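Local coordinates for alpha-L-rhamnosidase (Aspergillus terreus, PDB 6GSZ), which probably hydrolyses terminal non-reducing alpha-L-rhamnose residues in alpha-L-rhamnosides, at residues 33-38 with 838-842; 473-477 with 761-766; 579-584 with 692-698; 784-788 with 805-809. One frame throughout, in Å; residues are numbered along the deposited sequence.

Contact 1 (33-38 with 838-842); sequences VSDWEQ and PNTRA
Asn839 reaches across to the 33-38 loop with its amide, overlapping the Glu37-Gln38 backbone while its CB lies against CZ3 of the Trp36 indole. Its OD1 takes the backbone N-H of Gln38, N to OD1 2.9 Å and almost straight at 173°, although the donor stands above the carbonyl plane rather than in it. The backbone N of Asn839 in turn gives its proton to Trp36 O at 3.0 Å, a more bent bond, so one residue holds the loop at Trp36 O and at Gln38 N, two residues further on. The far side of the amide is used as well: ND2 is hydrogen-bonded to Ser60 O and Ser62 OG. The indole reaches Pro838 obliquely; with CG of Trp36 anti to its backbone N (chi1 -171°), CE3 comes within 3.8 Å of Pro838 CB, and NE1 bonds His91 O. A water donates to both Trp36 O and Thr840 O and bridges the backbones. Further out the charges are looser. Asp35 OD1 stays 4.2 Å from Arg841 NH1, beyond a salt bridge, and the arginine pairs through NE with Asp855 instead, while Asp35 O is a calcium ligand. The arrangement is an interdomain seam, a loop before strand 38-46 of the N-terminal immunoglobulin-like domain docked where the chain enters the strand around 841-845 of the C-terminal beta domain.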
loop_
_atom_site.group_PDB
_atom_site.type_symbol
_atom_site.label_atom_id
_atom_site.label_comp_id
_atom_site.label_asym_id
_atom_site.label_seq_id
_atom_site.Cartn_x
_atom_site.Cartn_y
_atom_site.Cartn_z
ATOM N N VAL A 33 -12.042 25.362 -16.189
ATOM C CA VAL A 33 -12.517 26.654 -15.720
ATOM C C VAL A 33 -11.412 27.398 -14.937
ATOM O O VAL A 33 -10.671 26.822 -14.162
ATOM C CB VAL A 33 -13.791 26.479 -14.876
ATOM C CG1 VAL A 33 -13.557 25.641 -13.610
ATOM C CG2 VAL A 33 -14.409 27.819 -14.548
ATOM N N SER A 34 -11.393 28.718 -15.112
ATOM C CA SER A 34 -10.428 29.636 -14.539
ATOM C C SER A 34 -10.921 30.211 -13.209
ATOM O O SER A 34 -12.048 30.692 -13.113
ATOM C CB SER A 34 -10.135 30.777 -15.498
ATOM O OG SER A 34 -9.337 30.342 -16.585
ATOM N N ASP A 35 -10.027 30.213 -12.214
ATOM C CA ASP A 35 -10.217 30.891 -10.918
ATOM C C ASP A 35 -11.547 30.502 -10.270
ATOM O O ASP A 35 -12.237 31.324 -9.667
ATOM C CB ASP A 35 -10.174 32.413 -11.083
ATOM C CG ASP A 35 -8.805 32.933 -11.397
ATOM O OD1 ASP A 35 -7.818 32.376 -10.924
ATOM O OD2 ASP A 35 -8.760 33.948 -12.081
ATOM N N TRP A 36 -11.875 29.210 -10.322
ATOM C CA TRP A 36 -13.162 28.762 -9.841
ATOM C C TRP A 36 -13.057 28.268 -8.395
ATOM O O TRP A 36 -12.162 27.469 -8.073
ATOM C CB TRP A 36 -13.689 27.649 -10.753
ATOM C CG TRP A 36 -15.110 27.267 -10.479
ATOM C CD1 TRP A 36 -16.222 27.759 -11.092
ATOM C CD2 TRP A 36 -15.576 26.279 -9.532
ATOM N NE1 TRP A 36 -17.346 27.176 -10.583
ATOM C CE2 TRP A 36 -16.982 26.263 -9.627
ATOM C CE3 TRP A 36 -14.956 25.422 -8.602
ATOM C CZ2 TRP A 36 -17.771 25.433 -8.833
ATOM C CZ3 TRP A 36 -15.744 24.588 -7.839
ATOM C CH2 TRP A 36 -17.126 24.576 -7.966
ATOM N N GLU A 37 -14.012 28.698 -7.574
ATOM C CA GLU A 37 -14.170 28.225 -6.213
ATOM C C GLU A 37 -15.647 27.939 -5.972
ATOM O O GLU A 37 -16.524 28.584 -6.544
ATOM C CB GLU A 37 -13.640 29.254 -5.208
ATOM C CG GLU A 37 -12.131 29.367 -5.244
ATOM C CD GLU A 37 -11.475 30.352 -4.292
ATOM O OE1 GLU A 37 -11.746 31.569 -4.419
ATOM O OE2 GLU A 37 -10.679 29.902 -3.438
ATOM N N GLN A 38 -15.917 26.950 -5.123
ATOM C CA GLN A 38 -17.279 26.598 -4.788
ATOM C C GLN A 38 -17.841 27.541 -3.707
ATOM O O GLN A 38 -17.152 27.848 -2.736
ATOM C CB GLN A 38 -17.244 25.156 -4.240
ATOM C CG GLN A 38 -18.618 24.612 -3.837
ATOM C CD GLN A 38 -18.497 23.222 -3.291
ATOM O OE1 GLN A 38 -18.374 22.258 -4.066
ATOM N NE2 GLN A 38 -18.574 23.135 -1.960
ATOM N N PRO A 838 -10.108 22.868 -10.153
ATOM C CA PRO A 838 -11.193 23.639 -9.574
ATOM C C PRO A 838 -11.143 23.558 -8.043
ATOM O O PRO A 838 -10.916 22.499 -7.463
ATOM C CB PRO A 838 -12.461 23.015 -10.182
ATOM C CG PRO A 838 -11.982 22.415 -11.480
ATOM C CD PRO A 838 -10.589 21.923 -11.183
ATOM N N ASN A 839 -11.479 24.668 -7.393
ATOM C CA ASN A 839 -11.626 24.790 -5.939
ATOM C C ASN A 839 -10.282 24.827 -5.203
ATOM O O ASN A 839 -10.275 24.733 -3.960
ATOM C CB ASN A 839 -12.547 23.704 -5.363
ATOM C CG ASN A 839 -13.402 24.240 -4.231
ATOM O OD1 ASN A 839 -13.629 25.467 -4.145
ATOM N ND2 ASN A 839 -13.907 23.372 -3.364
ATOM N N THR A 840 -9.166 24.934 -5.945
ATOM C CA THR A 840 -7.838 25.056 -5.331
ATOM C C THR A 840 -7.162 26.348 -5.815
ATOM O O THR A 840 -7.590 26.952 -6.806
ATOM C CB THR A 840 -6.954 23.838 -5.628
ATOM O OG1 THR A 840 -6.498 23.848 -6.995
ATOM C CG2 THR A 840 -7.664 22.538 -5.308
ATOM N N ARG A 841 -6.039 26.649 -5.159
ATOM C CA ARG A 841 -5.160 27.736 -5.571
ATOM C C ARG A 841 -3.724 27.243 -5.451
ATOM O O ARG A 841 -3.450 26.266 -4.711
ATOM C CB ARG A 841 -5.346 29.033 -4.782
ATOM C CG ARG A 841 -6.727 29.653 -4.917
ATOM C CD ARG A 841 -6.844 31.018 -4.313
ATOM N NE ARG A 841 -5.936 32.005 -4.913
ATOM C CZ ARG A 841 -6.159 32.638 -6.078
ATOM N NH1 ARG A 841 -7.270 32.434 -6.773
ATOM N NH2 ARG A 841 -5.294 33.537 -6.517
ATOM N N ALA A 842 -2.823 27.851 -6.208
ATOM C CA ALA A 842 -1.437 27.470 -6.176
ATOM C C ALA A 842 -0.539 28.712 -6.072
ATOM O O ALA A 842 -0.928 29.831 -6.427
ATOM C CB ALA A 842 -1.094 26.673 -7.407
HETATM O O HOH W 1 -9.534 28.402 -7.959
HETATM O O HOH W 2 -9.487 27.638 -3.170
#

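Contact 2 (473-477 with 761-766); sequences DIHAF and HYAVGS. With BGC (beta-D-glucopyranose), chain B.
Tyr762 and Phe477 carry this contact, their rings lying in an offset stack with planes only 8° apart and centroids separated by 4.4 Å. The overlap is displaced toward the root of the tyrosine: Tyr762 CB sits squarely over the middle of the phenylalanine face, 3.5 Å from the ring centroid, as a CH-pi contact. CD2 of Phe477 in turn lies over the rim of the tyrosine ring, 3.4 Å from Tyr762 CG. A chi1 of 51° tucks Tyr762 CG between its own backbone N and carbonyl carbon, and from there the ring runs back along the helix, its CE1 edge near Asp473 O and its hydroxyl beside Ile474 CB. The edge of the Phe477 ring faces the backbone of Gly765 and Ser766, and Ile446 and Met450 of helix 437-453 also touch this side chain. Helix 471-484 and the loop before helix 768-775 are thus packed together within the six-hairpin glycosidase domain, the catalytic (alpha/alpha)6 barrel of such rhamnosidases, and the start of the helix faces the sugar pocket. Asp473, third in buried surface, turns its CB to Tyr762 CE1 and its carboxylate to the bound glucose. Asp473 OD1 accepts from glucose O3 at 2.5 Å and Asp473 OD2 from glucose O2 at 2.6 Å, so the two oxygens clasp neighbouring hydroxyls. His761 approaches the same sugar from beside Asp473, donating from NE2 to glucose O1 at 2.9 Å, while Ser758 holds its ND1. One water donates to Asp473 OD2 and accepts from Ala763 N.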
loop_
_atom_site.group_PDB
_atom_site.type_symbol
_atom_site.label_atom_id
_atom_site.label_comp_id
_atom_site.label_asym_id
_atom_site.label_seq_id
_atom_site.Cartn_x
_atom_site.Cartn_y
_atom_site.Cartn_z
ATOM N N ASP A 473 10.096 1.030 7.032
ATOM C CA ASP A 473 10.091 1.127 5.593
ATOM C C ASP A 473 8.926 2.029 5.130
ATOM O O ASP A 473 9.108 2.868 4.247
ATOM C CB ASP A 473 9.985 -0.254 4.931
ATOM C CG ASP A 473 11.052 -1.260 5.317
ATOM O OD1 ASP A 473 11.309 -1.391 6.541
ATOM O OD2 ASP A 473 11.635 -1.872 4.389
ATOM N N ILE A 474 7.734 1.832 5.706
ATOM C CA ILE A 474 6.597 2.637 5.302
ATOM C C ILE A 474 6.735 4.070 5.819
ATOM O O ILE A 474 6.281 4.991 5.164
ATOM C CB ILE A 474 5.246 1.958 5.610
ATOM C CG1 ILE A 474 4.080 2.749 5.032
ATOM C CG2 ILE A 474 5.063 1.698 7.079
ATOM C CD1 ILE A 474 4.136 2.938 3.514
ATOM N N HIS A 475 7.378 4.250 6.963
ATOM C CA HIS A 475 7.671 5.603 7.429
ATOM C C HIS A 475 8.478 6.340 6.348
ATOM O O HIS A 475 8.151 7.475 5.958
ATOM C CB HIS A 475 8.360 5.563 8.796
ATOM C CG HIS A 475 8.586 6.896 9.440
ATOM N ND1 HIS A 475 9.311 6.991 10.622
ATOM C CD2 HIS A 475 8.298 8.160 9.064
ATOM C CE1 HIS A 475 9.417 8.283 10.964
ATOM N NE2 HIS A 475 8.793 9.005 10.032
ATOM N N ALA A 476 9.540 5.723 5.860
ATOM C CA ALA A 476 10.401 6.337 4.850
ATOM C C ALA A 476 9.685 6.566 3.515
ATOM O O ALA A 476 9.899 7.598 2.865
ATOM C CB ALA A 476 11.637 5.474 4.616
ATOM N N PHE A 477 8.817 5.641 3.119
ATOM C CA PHE A 477 8.274 5.626 1.742
ATOM C C PHE A 477 6.937 6.388 1.600
ATOM O O PHE A 477 6.564 6.681 0.468
ATOM C CB PHE A 477 8.114 4.174 1.261
ATOM C CG PHE A 477 7.746 4.058 -0.198
ATOM C CD1 PHE A 477 8.641 4.464 -1.184
ATOM C CD2 PHE A 477 6.524 3.516 -0.582
ATOM C CE1 PHE A 477 8.294 4.401 -2.520
ATOM C CE2 PHE A 477 6.178 3.448 -1.925
ATOM C CZ PHE A 477 7.073 3.883 -2.886
ATOM N N HIS A 761 12.096 -3.924 -2.808
ATOM C CA HIS A 761 11.816 -3.152 -1.575
ATOM C C HIS A 761 11.611 -1.697 -1.981
ATOM O O HIS A 761 12.442 -1.212 -2.742
ATOM C CB HIS A 761 13.042 -3.187 -0.642
ATOM C CG HIS A 761 13.098 -4.205 0.436
ATOM N ND1 HIS A 761 13.238 -5.558 0.173
ATOM C CD2 HIS A 761 13.134 -4.058 1.784
ATOM C CE1 HIS A 761 13.310 -6.199 1.325
ATOM N NE2 HIS A 761 13.231 -5.302 2.353
ATOM N N TYR A 762 10.541 -1.036 -1.515
ATOM C CA TYR A 762 10.338 0.390 -1.872
ATOM C C TYR A 762 11.204 1.390 -1.129
ATOM O O TYR A 762 11.216 2.561 -1.558
ATOM C CB TYR A 762 8.852 0.775 -1.785
ATOM C CG TYR A 762 8.082 0.460 -0.528
ATOM C CD1 TYR A 762 8.539 0.788 0.725
ATOM C CD2 TYR A 762 6.869 -0.210 -0.600
ATOM C CE1 TYR A 762 7.798 0.543 1.867
ATOM C CE2 TYR A 762 6.120 -0.487 0.535
ATOM C CZ TYR A 762 6.621 -0.178 1.788
ATOM O OH TYR A 762 5.866 -0.454 2.898
ATOM N N ALA A 763 11.954 1.032 -0.084
ATOM C CA ALA A 763 12.664 2.062 0.693
ATOM C C ALA A 763 13.528 2.955 -0.180
ATOM O O ALA A 763 13.454 4.161 -0.004
ATOM C CB ALA A 763 13.499 1.420 1.800
ATOM N N VAL A 764 14.396 2.392 -1.036
ATOM C CA VAL A 764 15.321 3.196 -1.923
ATOM C C VAL A 764 14.476 4.037 -2.880
ATOM O O VAL A 764 14.892 5.152 -3.310
ATOM C CB VAL A 764 16.251 2.190 -2.653
ATOM C CG1 VAL A 764 16.717 2.604 -4.002
ATOM C CG2 VAL A 764 17.392 1.764 -1.717
ATOM N N GLY A 765 13.243 3.577 -3.149
ATOM C CA GLY A 765 12.316 4.263 -4.015
ATOM C C GLY A 765 11.743 5.527 -3.373
ATOM O O GLY A 765 10.991 6.234 -4.033
ATOM N N SER A 766 12.093 5.808 -2.113
ATOM C CA SER A 766 11.720 7.071 -1.436
ATOM C C SER A 766 12.257 8.322 -2.142
ATOM O O SER A 766 11.776 9.409 -1.867
ATOM C CB SER A 766 12.151 7.050 0.010
ATOM O OG SER A 766 13.555 6.928 0.134
HETATM C C2 BGC B . 13.042 -4.444 6.382
HETATM C C3 BGC B . 13.768 -3.631 7.417
HETATM C C4 BGC B . 14.230 -4.350 8.664
HETATM C C5 BGC B . 14.916 -5.532 8.175
HETATM C C6 BGC B . 15.428 -6.230 9.419
HETATM C C1 BGC B . 13.805 -5.729 6.111
HETATM O O1 BGC B . 13.174 -6.408 5.043
HETATM O O2 BGC B . 13.179 -3.856 5.110
HETATM O O3 BGC B . 12.894 -2.764 7.912
HETATM O O4 BGC B . 15.055 -3.607 9.592
HETATM O O5 BGC B . 14.122 -6.417 7.321
HETATM O O6 BGC B . 15.992 -7.485 9.025
HETATM O O HOH W 3 11.231 -1.130 1.771
#

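Contact 3 (579-584 with 692-698); sequences ADWLDP and VGTGFAG. With BGC (beta-D-glucopyranose), chain B; MAN (alpha-D-mannopyranose), chain F.
Asp580 lays its CB against the CB of Ala697, and from there, with CG anti to the backbone N (chi1 -159°), the side chain runs into the bend at 695-698. CG comes close to Gly695 N, and the two oxygens take three of the backbone N-H groups of the bend, those of Gly695, Ala697 and Gly698. Asp580 OD1 accepts from Ala697 N at 2.8 Å, nearly along its C-O axis, and from Gly698 N at 3.2 Å, which arrives from above the carboxylate plane. Asp580 OD2 takes Gly695 N on its syn side, somewhat out of the carboxylate plane, at 3.1 Å, and is also hydrogen-bonded to Thr657 OG1, so the carboxylate is buried but well supplied with donors. Next along, Trp581 O accepts from Phe696 N at 2.8 Å in the carbonyl plane. The Trp581 indole turns the CD1 edge of its five-membered ring to the face of Phe696, edge-to-face at 78°, while glucose O4 lies over an indole face. Leu582 CD1 meets Phe696 CE1 at 3.7 Å. A water bridges Asp583 OD1 and Gly693 O. The type II turn 580-583 thereby docks on the loop joining helix 671-687 to helix 699-708, with helix 598-619 against Ala579 and Ala697 and helix 656-664 against Thr694.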
loop_
_atom_site.group_PDB
_atom_site.type_symbol
_atom_site.label_atom_id
_atom_site.label_comp_id
_atom_site.label_asym_id
_atom_site.label_seq_id
_atom_site.Cartn_x
_atom_site.Cartn_y
_atom_site.Cartn_z
ATOM N N ALA A 579 18.357 2.196 13.256
ATOM C CA ALA A 579 18.971 3.491 12.838
ATOM C C ALA A 579 19.236 3.473 11.327
ATOM O O ALA A 579 18.315 3.197 10.554
ATOM C CB ALA A 579 20.178 3.811 13.688
ATOM N N ASP A 580 20.439 3.890 10.875
ATOM C CA ASP A 580 20.673 4.043 9.435
ATOM C C ASP A 580 21.009 2.705 8.780
ATOM O O ASP A 580 22.085 2.518 8.201
ATOM C CB ASP A 580 21.719 5.121 9.127
ATOM C CG ASP A 580 21.613 5.657 7.698
ATOM O OD1 ASP A 580 20.489 5.639 7.107
ATOM O OD2 ASP A 580 22.672 6.093 7.161
ATOM N N TRP A 581 19.998 1.835 8.772
ATOM C CA TRP A 581 20.051 0.485 8.242
ATOM C C TRP A 581 20.472 0.500 6.769
ATOM O O TRP A 581 19.950 1.272 5.998
ATOM C CB TRP A 581 18.645 -0.096 8.436
ATOM C CG TRP A 581 18.451 -1.536 8.075
ATOM C CD1 TRP A 581 17.782 -2.011 6.972
ATOM C CD2 TRP A 581 18.901 -2.681 8.813
ATOM N NE1 TRP A 581 17.787 -3.382 6.992
ATOM C CE2 TRP A 581 18.453 -3.812 8.104
ATOM C CE3 TRP A 581 19.599 -2.856 10.019
ATOM C CZ2 TRP A 581 18.679 -5.112 8.567
ATOM C CZ3 TRP A 581 19.862 -4.147 10.445
ATOM C CH2 TRP A 581 19.389 -5.248 9.735
ATOM N N LEU A 582 21.400 -0.395 6.387
ATOM C CA LEU A 582 21.776 -0.630 4.996
ATOM C C LEU A 582 22.494 0.589 4.401
ATOM O O LEU A 582 22.510 0.763 3.204
ATOM C CB LEU A 582 20.554 -1.087 4.172
ATOM C CG LEU A 582 20.217 -2.568 4.311
ATOM C CD1 LEU A 582 18.913 -2.903 3.597
ATOM C CD2 LEU A 582 21.362 -3.433 3.818
ATOM N N ASP A 583 23.192 1.341 5.263
ATOM C CA ASP A 583 24.275 2.238 4.828
ATOM C C ASP A 583 25.100 1.428 3.837
ATOM O O ASP A 583 25.421 0.281 4.141
ATOM C CB ASP A 583 25.077 2.685 6.064
ATOM C CG ASP A 583 26.324 3.520 5.853
ATOM O OD1 ASP A 583 26.935 3.419 4.756
ATOM O OD2 ASP A 583 26.671 4.242 6.806
ATOM N N PRO A 584 25.451 1.931 2.641
ATOM C CA PRO A 584 26.204 1.124 1.675
ATOM C C PRO A 584 27.586 0.649 2.162
ATOM O O PRO A 584 28.144 -0.310 1.598
ATOM C CB PRO A 584 26.352 2.047 0.467
ATOM C CG PRO A 584 26.181 3.422 1.017
ATOM C CD PRO A 584 25.181 3.288 2.149
ATOM N N VAL A 692 25.671 7.663 -3.477
ATOM C CA VAL A 692 24.803 7.752 -2.296
ATOM C C VAL A 692 25.527 7.132 -1.112
ATOM O O VAL A 692 26.193 6.086 -1.250
ATOM C CB VAL A 692 23.456 7.041 -2.502
ATOM C CG1 VAL A 692 22.766 7.480 -3.767
ATOM C CG2 VAL A 692 23.604 5.532 -2.472
ATOM N N GLY A 693 25.364 7.738 0.059
ATOM C CA GLY A 693 26.029 7.322 1.258
ATOM C C GLY A 693 25.101 7.076 2.439
ATOM O O GLY A 693 25.564 6.815 3.522
ATOM N N THR A 694 23.795 7.108 2.172
ATOM C CA THR A 694 22.740 6.983 3.192
ATOM C C THR A 694 22.140 5.569 3.205
ATOM O O THR A 694 21.979 4.974 2.165
ATOM C CB THR A 694 21.669 8.040 2.915
ATOM O OG1 THR A 694 21.237 7.927 1.551
ATOM C CG2 THR A 694 22.129 9.460 3.182
ATOM N N GLY A 695 21.708 5.143 4.405
ATOM C CA GLY A 695 20.815 3.996 4.556
ATOM C C GLY A 695 19.362 4.432 4.710
ATOM O O GLY A 695 18.961 5.503 4.232
ATOM N N PHE A 696 18.569 3.646 5.450
ATOM C CA PHE A 696 17.131 3.880 5.522
ATOM C C PHE A 696 16.835 5.191 6.255
ATOM O O PHE A 696 15.760 5.751 6.067
ATOM C CB PHE A 696 16.398 2.685 6.165
ATOM C CG PHE A 696 16.099 1.480 5.304
ATOM C CD1 PHE A 696 16.886 1.155 4.206
ATOM C CD2 PHE A 696 15.035 0.663 5.613
ATOM C CE1 PHE A 696 16.633 0.035 3.432
ATOM C CE2 PHE A 696 14.790 -0.477 4.857
ATOM C CZ PHE A 696 15.563 -0.781 3.762
ATOM N N ALA A 697 17.733 5.586 7.164
ATOM C CA ALA A 697 17.455 6.790 7.968
ATOM C C ALA A 697 17.622 8.072 7.139
ATOM O O ALA A 697 16.940 9.041 7.408
ATOM C CB ALA A 697 18.350 6.859 9.195
ATOM N N GLY A 698 18.583 8.058 6.201
ATOM C CA GLY A 698 18.956 9.254 5.466
ATOM C C GLY A 698 18.367 9.340 4.061
ATOM O O GLY A 698 18.169 10.442 3.544
HETATM C C2 BGC B . 13.042 -4.444 6.382
HETATM C C3 BGC B . 13.768 -3.631 7.417
HETATM C C4 BGC B . 14.230 -4.350 8.664
HETATM C C5 BGC B . 14.916 -5.532 8.175
HETATM C C6 BGC B . 15.428 -6.230 9.419
HETATM C C1 BGC B . 13.805 -5.729 6.111
HETATM O O1 BGC B . 13.174 -6.408 5.043
HETATM O O2 BGC B . 13.179 -3.856 5.110
HETATM O O3 BGC B . 12.894 -2.764 7.912
HETATM O O4 BGC B . 15.055 -3.607 9.592
HETATM O O5 BGC B . 14.122 -6.417 7.321
HETATM O O6 BGC B . 15.992 -7.485 9.025
HETATM C C1 MAN F . 33.234 -2.214 1.305
HETATM C C2 MAN F . 32.716 -1.870 2.705
HETATM C C3 MAN F . 31.570 -2.827 3.055
HETATM C C4 MAN F . 30.451 -2.740 1.993
HETATM C C5 MAN F . 31.063 -2.974 0.615
HETATM C C6 MAN F . 30.054 -2.750 -0.482
HETATM O O2 MAN F . 32.310 -0.509 2.707
HETATM O O3 MAN F . 31.122 -2.614 4.417
HETATM O O4 MAN F . 29.405 -3.781 2.189
HETATM O O5 MAN F . 32.200 -2.146 0.310
HETATM O O6 MAN F . 30.775 -2.924 -1.681
HETATM O O HOH W 4 28.054 5.709 3.735
#

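Contact 4 (784-788 with 805-809); sequences GWRRI and FLTPY
Trp785 and Phe805 form the tight end of this contact, which joins two sheets of the C-terminal beta domain: strand 787-790 with the turn before it, and strand 800-807 with the turn after it. Phe805 CE2 stands over the indole face, 3.3 Å from Trp785 CE2, but the planes are 41° apart, so the rings neither stack nor meet edge to face. Phe805 is also stacked on Phe483. Alongside, Thr807 CG2 touches Trp785 CB at 4.0 Å and Ile788 CD1 at 4.3 Å, a thinner apolar layer. Toward the partly exposed side the fit changes character. Gly784 O rests against Pro808 CG at 3.6 Å and lies in the plane of the Tyr809 ring, at its edge. The aliphatic part of Arg786 slants across the end of that tyrosine, CB 3.4 Å from Tyr809 OH, and then leads off, bent at chi3 (66°), to a salt bridge between its NE and Glu782. Thr807 OG1 has two local partners: it is hydrogen-bonded to Gly810 O and closes an ST turn by accepting from Tyr809 N at 2.9 Å.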
loop_
_atom_site.group_PDB
_atom_site.type_symbol
_atom_site.label_atom_id
_atom_site.label_comp_id
_atom_site.label_asym_id
_atom_site.label_seq_id
_atom_site.Cartn_x
_atom_site.Cartn_y
_atom_site.Cartn_z
ATOM N N GLY A 784 -3.781 18.099 2.318
ATOM C CA GLY A 784 -4.872 17.734 1.462
ATOM C C GLY A 784 -4.914 18.385 0.086
ATOM O O GLY A 784 -5.873 18.147 -0.658
ATOM N N TRP A 785 -3.946 19.269 -0.224
ATOM C CA TRP A 785 -3.729 19.812 -1.570
ATOM C C TRP A 785 -4.768 20.857 -2.007
ATOM O O TRP A 785 -4.788 21.175 -3.192
ATOM C CB TRP A 785 -3.616 18.708 -2.614
ATOM C CG TRP A 785 -2.413 17.818 -2.501
ATOM C CD1 TRP A 785 -2.271 16.689 -1.741
ATOM C CD2 TRP A 785 -1.224 17.892 -3.292
ATOM N NE1 TRP A 785 -1.054 16.122 -1.955
ATOM C CE2 TRP A 785 -0.392 16.815 -2.924
ATOM C CE3 TRP A 785 -0.794 18.741 -4.315
ATOM C CZ2 TRP A 785 0.841 16.583 -3.507
ATOM C CZ3 TRP A 785 0.428 18.523 -4.892
ATOM C CH2 TRP A 785 1.222 17.441 -4.514
ATOM N N ARG A 786 -5.517 21.468 -1.086
ATOM C CA ARG A 786 -6.402 22.553 -1.518
ATOM C C ARG A 786 -5.588 23.806 -1.864
ATOM O O ARG A 786 -6.076 24.702 -2.603
ATOM C CB ARG A 786 -7.385 22.891 -0.397
ATOM C CG ARG A 786 -8.557 23.775 -0.799
ATOM C CD ARG A 786 -9.340 24.204 0.448
ATOM N NE ARG A 786 -8.531 25.088 1.307
ATOM C CZ ARG A 786 -8.544 26.420 1.308
ATOM N NH1 ARG A 786 -9.426 27.067 0.551
ATOM N NH2 ARG A 786 -7.627 27.044 2.032
ATOM N N ARG A 787 -4.356 23.868 -1.338
ATOM C CA ARG A 787 -3.389 24.863 -1.761
ATOM C C ARG A 787 -2.142 24.095 -2.193
ATOM O O ARG A 787 -1.810 23.063 -1.556
ATOM C CB ARG A 787 -3.002 25.814 -0.615
ATOM C CG ARG A 787 -4.146 26.657 -0.094
ATOM C CD ARG A 787 -4.408 27.695 -1.175
ATOM N NE ARG A 787 -5.478 28.647 -0.867
ATOM C CZ ARG A 787 -6.737 28.495 -1.246
ATOM N NH1 ARG A 787 -7.090 27.377 -1.865
ATOM N NH2 ARG A 787 -7.625 29.444 -0.972
ATOM N N ILE A 788 -1.602 24.436 -3.349
ATOM C CA ILE A 788 -0.567 23.702 -4.020
ATOM C C ILE A 788 0.663 24.590 -4.207
ATOM O O ILE A 788 0.520 25.757 -4.611
ATOM C CB ILE A 788 -1.080 23.179 -5.375
ATOM C CG1 ILE A 788 -2.402 22.439 -5.169
ATOM C CG2 ILE A 788 -0.029 22.329 -6.072
ATOM C CD1 ILE A 788 -3.051 21.942 -6.435
ATOM N N PHE A 805 -0.749 14.786 -10.874
ATOM C CA PHE A 805 -1.234 14.319 -9.595
ATOM C C PHE A 805 -2.723 14.584 -9.472
ATOM O O PHE A 805 -3.160 15.748 -9.508
ATOM C CB PHE A 805 -0.475 14.942 -8.419
ATOM C CG PHE A 805 -0.984 14.484 -7.088
ATOM C CD1 PHE A 805 -0.960 13.132 -6.775
ATOM C CD2 PHE A 805 -1.529 15.361 -6.185
ATOM C CE1 PHE A 805 -1.482 12.685 -5.581
ATOM C CE2 PHE A 805 -2.054 14.917 -4.991
ATOM C CZ PHE A 805 -2.064 13.556 -4.706
ATOM N N LEU A 806 -3.485 13.492 -9.275
ATOM C CA LEU A 806 -4.920 13.586 -9.066
ATOM C C LEU A 806 -5.208 13.872 -7.599
ATOM O O LEU A 806 -5.279 12.998 -6.759
ATOM C CB LEU A 806 -5.581 12.299 -9.537
ATOM C CG LEU A 806 -7.102 12.304 -9.609
ATOM C CD1 LEU A 806 -7.603 13.349 -10.599
ATOM C CD2 LEU A 806 -7.571 10.916 -10.015
ATOM N N THR A 807 -5.289 15.158 -7.298
ATOM C CA THR A 807 -5.601 15.656 -5.988
ATOM C C THR A 807 -7.032 15.281 -5.623
ATOM O O THR A 807 -7.826 14.926 -6.516
ATOM C CB THR A 807 -5.483 17.193 -5.891
ATOM O OG1 THR A 807 -6.642 17.808 -6.452
ATOM C CG2 THR A 807 -4.225 17.775 -6.492
ATOM N N PRO A 808 -7.414 15.423 -4.333
ATOM C CA PRO A 808 -8.815 15.308 -3.953
ATOM C C PRO A 808 -9.811 16.248 -4.659
ATOM O O PRO A 808 -11.021 16.060 -4.541
ATOM C CB PRO A 808 -8.749 15.567 -2.436
ATOM C CG PRO A 808 -7.353 15.178 -1.996
ATOM C CD PRO A 808 -6.535 15.660 -3.172
ATOM N N TYR A 809 -9.291 17.244 -5.390
ATOM C CA TYR A 809 -10.078 18.246 -6.121
ATOM C C TYR A 809 -10.128 17.993 -7.633
ATOM O O TYR A 809 -10.962 18.621 -8.333
ATOM C CB TYR A 809 -9.526 19.645 -5.858
ATOM C CG TYR A 809 -9.591 19.974 -4.395
ATOM C CD1 TYR A 809 -10.724 20.577 -3.865
ATOM C CD2 TYR A 809 -8.550 19.663 -3.531
ATOM C CE1 TYR A 809 -10.853 20.802 -2.505
ATOM C CE2 TYR A 809 -8.649 19.883 -2.174
ATOM C CZ TYR A 809 -9.807 20.453 -1.649
ATOM O OH TYR A 809 -9.961 20.652 -0.306
#

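Contact 4 and the 838-842 half of contact 1 belong to the C-terminal beta domain and touch each other: strands 841-845 and 787-790 are neighbours in one sheet, and Thr840 packs on Tyr809. Contact 1 ties that sheet to the N-terminal domain through amide and backbone hydrogen bonds and water, whereas contact 4 relies on aromatic and apolar packing. Contacts 2 and 3 lie in the glycosidase domain, share the bound glucose and meet where Phe696 packs on Asp473 and Ala763. Contact 2, about 11 Å from the chain centre, is wholly buried; contact 3 is further out and reaches a glycan mannose at Pro584. Contact 1 has its centre furthest out, about 30 Å from the chain's, yet is mostly buried.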